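Local atomic coordinates of Lmo2125 protein (Listeria monocytogenes serovar 1/2a, PDB entry 5TU0), a protein that binds maltose and, as a lipoprotein of the bacterial solute-binding protein 1 family, probably delivers it to a membrane transporter for uptake. Residues A[135-141]-A[153-157]. The protein carries 2 engineered substitutions. Numbering follows the deposited sequence. Where two conformers were deposited one is given.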
loop_
_atom_site.group_PDB
_atom_site.type_symbol
_atom_site.label_atom_id
_atom_site.label_comp_id
_atom_site.label_asym_id
_atom_site.label_seq_id
_atom_site.Cartn_x
_atom_site.Cartn_y
_atom_site.Cartn_z
ATOM N N LEU A 135 14.628 -14.827 11.163
ATOM C CA LEU A 135 15.016 -14.731 9.758
ATOM C C LEU A 135 16.533 -14.795 9.580
ATOM O O LEU A 135 17.011 -15.401 8.621
ATOM C CB LEU A 135 14.490 -13.448 9.111
ATOM C CG LEU A 135 12.978 -13.286 9.004
ATOM C CD1 LEU A 135 12.639 -11.887 8.496
ATOM C CD2 LEU A 135 12.358 -14.368 8.118
ATOM N N GLU A 136 17.295 -14.166 10.480
ATOM C CA GLU A 136 18.759 -14.206 10.386
ATOM C C GLU A 136 19.254 -15.664 10.502
ATOM O O GLU A 136 20.165 -16.086 9.767
ATOM C CB GLU A 136 19.413 -13.307 11.451
ATOM C CG GLU A 136 19.193 -11.811 11.201
ATOM C CD GLU A 136 19.674 -10.919 12.330
ATOM O OE1 GLU A 136 20.383 -11.410 13.233
ATOM O OE2 GLU A 136 19.315 -9.717 12.333
ATOM N N THR A 137 18.657 -16.433 11.409
ATOM C CA THR A 137 19.063 -17.837 11.581
ATOM C C THR A 137 18.632 -18.671 10.372
ATOM O O THR A 137 19.354 -19.576 9.940
ATOM C CB THR A 137 18.509 -18.440 12.879
ATOM O OG1 THR A 137 17.077 -18.483 12.834
ATOM C CG2 THR A 137 18.966 -17.617 14.063
ATOM N N LEU A 138 17.462 -18.354 9.825
ATOM C CA LEU A 138 16.964 -19.019 8.632
ATOM C C LEU A 138 17.933 -18.783 7.467
ATOM O O LEU A 138 18.196 -19.699 6.668
ATOM C CB LEU A 138 15.581 -18.456 8.322
ATOM C CG LEU A 138 14.756 -18.971 7.161
ATOM C CD1 LEU A 138 14.507 -20.466 7.290
ATOM C CD2 LEU A 138 13.446 -18.193 7.152
ATOM N N SER A 139 18.528 -17.587 7.414
ATOM C CA SER A 139 19.480 -17.247 6.340
ATOM C C SER A 139 20.813 -17.981 6.445
ATOM O O SER A 139 21.667 -17.776 5.586
ATOM C CB SER A 139 19.812 -15.746 6.295
ATOM O OG SER A 139 20.782 -15.395 7.290
ATOM N N LYS A 140 20.997 -18.757 7.518
ATOM C CA LYS A 140 22.204 -19.571 7.732
ATOM C C LYS A 140 21.879 -21.046 7.580
ATOM O O LYS A 140 22.733 -21.880 7.800
ATOM C CB LYS A 140 22.801 -19.327 9.122
ATOM C CG LYS A 140 23.291 -17.904 9.342
ATOM C CD LYS A 140 23.668 -17.686 10.800
ATOM C CE LYS A 140 23.986 -16.228 11.092
ATOM N NZ LYS A 140 24.114 -15.970 12.555
ATOM N N ASP A 141 20.632 -21.365 7.228
ATOM C CA ASP A 141 20.231 -22.745 7.009
ATOM C C ASP A 141 20.670 -23.050 5.582
ATOM O O ASP A 141 20.149 -22.476 4.626
ATOM C CB ASP A 141 18.714 -22.890 7.189
ATOM C CG ASP A 141 18.228 -24.317 7.043
ATOM O OD1 ASP A 141 18.893 -25.147 6.385
ATOM O OD2 ASP A 141 17.133 -24.607 7.574
ATOM N N ASN A 153 22.604 -16.879 0.525
ATOM C CA ASN A 153 21.438 -17.641 0.938
ATOM C C ASN A 153 20.155 -16.891 0.595
ATOM O O ASN A 153 20.120 -15.674 0.638
ATOM C CB ASN A 153 21.588 -17.892 2.457
ATOM C CG ASN A 153 20.511 -18.807 3.031
ATOM O OD1 ASN A 153 19.379 -18.382 3.247
ATOM N ND2 ASN A 153 20.891 -20.055 3.346
ATOM N N THR A 154 19.112 -17.646 0.239
ATOM C CA THR A 154 17.819 -17.084 -0.138
ATOM C C THR A 154 16.716 -17.463 0.841
ATOM O O THR A 154 15.534 -17.413 0.476
ATOM C CB THR A 154 17.410 -17.541 -1.571
ATOM O OG1 THR A 154 17.386 -18.984 -1.645
ATOM C CG2 THR A 154 18.383 -16.990 -2.610
ATOM N N GLY A 155 17.094 -17.834 2.071
ATOM C CA GLY A 155 16.129 -18.215 3.112
ATOM C C GLY A 155 15.034 -17.174 3.252
ATOM O O GLY A 155 13.835 -17.498 3.240
ATOM N N PHE A 156 15.463 -15.926 3.370
ATOM C CA PHE A 156 14.565 -14.769 3.445
ATOM C C PHE A 156 14.994 -13.760 2.387
ATOM O O PHE A 156 16.196 -13.502 2.233
ATOM C CB PHE A 156 14.623 -14.119 4.830
ATOM C CG PHE A 156 14.031 -12.734 4.871
ATOM C CD1 PHE A 156 12.670 -12.554 4.783
ATOM C CD2 PHE A 156 14.844 -11.609 4.985
ATOM C CE1 PHE A 156 12.115 -11.275 4.802
ATOM C CE2 PHE A 156 14.294 -10.329 5.021
ATOM C CZ PHE A 156 12.937 -10.167 4.926
ATOM N N LEU A 157 14.020 -13.188 1.667
ATOM C CA LEU A 157 14.316 -12.154 0.674
ATOM C C LEU A 157 13.340 -11.013 0.812
ATOM O O LEU A 157 12.169 -11.241 1.103
ATOM C CB LEU A 157 14.199 -12.696 -0.750
ATOM C CG LEU A 157 15.098 -13.867 -1.156
ATOM C CD1 LEU A 157 14.667 -14.413 -2.511
ATOM C CD2 LEU A 157 16.561 -13.454 -1.162
#
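Asn153, in the loop before strand 156-157, grips Asp141, in the turn after helix 132-138, while dividing the work of its amide. ND2 donates to Asp141 O (2.8 Å, N-H...O angle 141°); the acceptor lies nearly in the plane of the amide, whereas the donor stands well above the plane of the Asp141 carbonyl. OD1 turns back to its own chain and accepts from Gly155 N at 2.6 Å, closing an Asx turn. With CG anti to the backbone N (chi1 -174°), the amide reaches across to the backbone of 139-141. Held at both ends, it has little freedom to rotate, and Ser139 O presses close, 3.0 Å from Asn153 CG, without bonding.

The helix finishes in a type I turn from Leu138 to Asp141, closed by a bond from Asp141 N to Leu138 O, which presents the Asp141 carbonyl to Asn153. Ser139 OG folds back onto Glu136 O at 2.6 Å. Beside this turn the backbones come close, Ser139 CA lying 4.8 Å from Gly155 CA.

Apolar contact takes over one helical turn back. Leu135 CD1 sits over the centre of the Phe156 ring, 3.7 Å from its centroid and only 10° off the normal, a CH-pi contact; CD2 lies on the same side, above and beyond Phe156 CD1. Leu138 CD2 merely rests loosely against the Gly155 carbonyl oxygen.

Trp205 of helix 193-208 meets Phe156 edge-to-face and also touches Leu135 and Ser139. Strand 156-157 pairs in parallel with strand 235-238; the contact lays the C-terminal end of helix 132-138 and its turn against this short strand and the preceding loop.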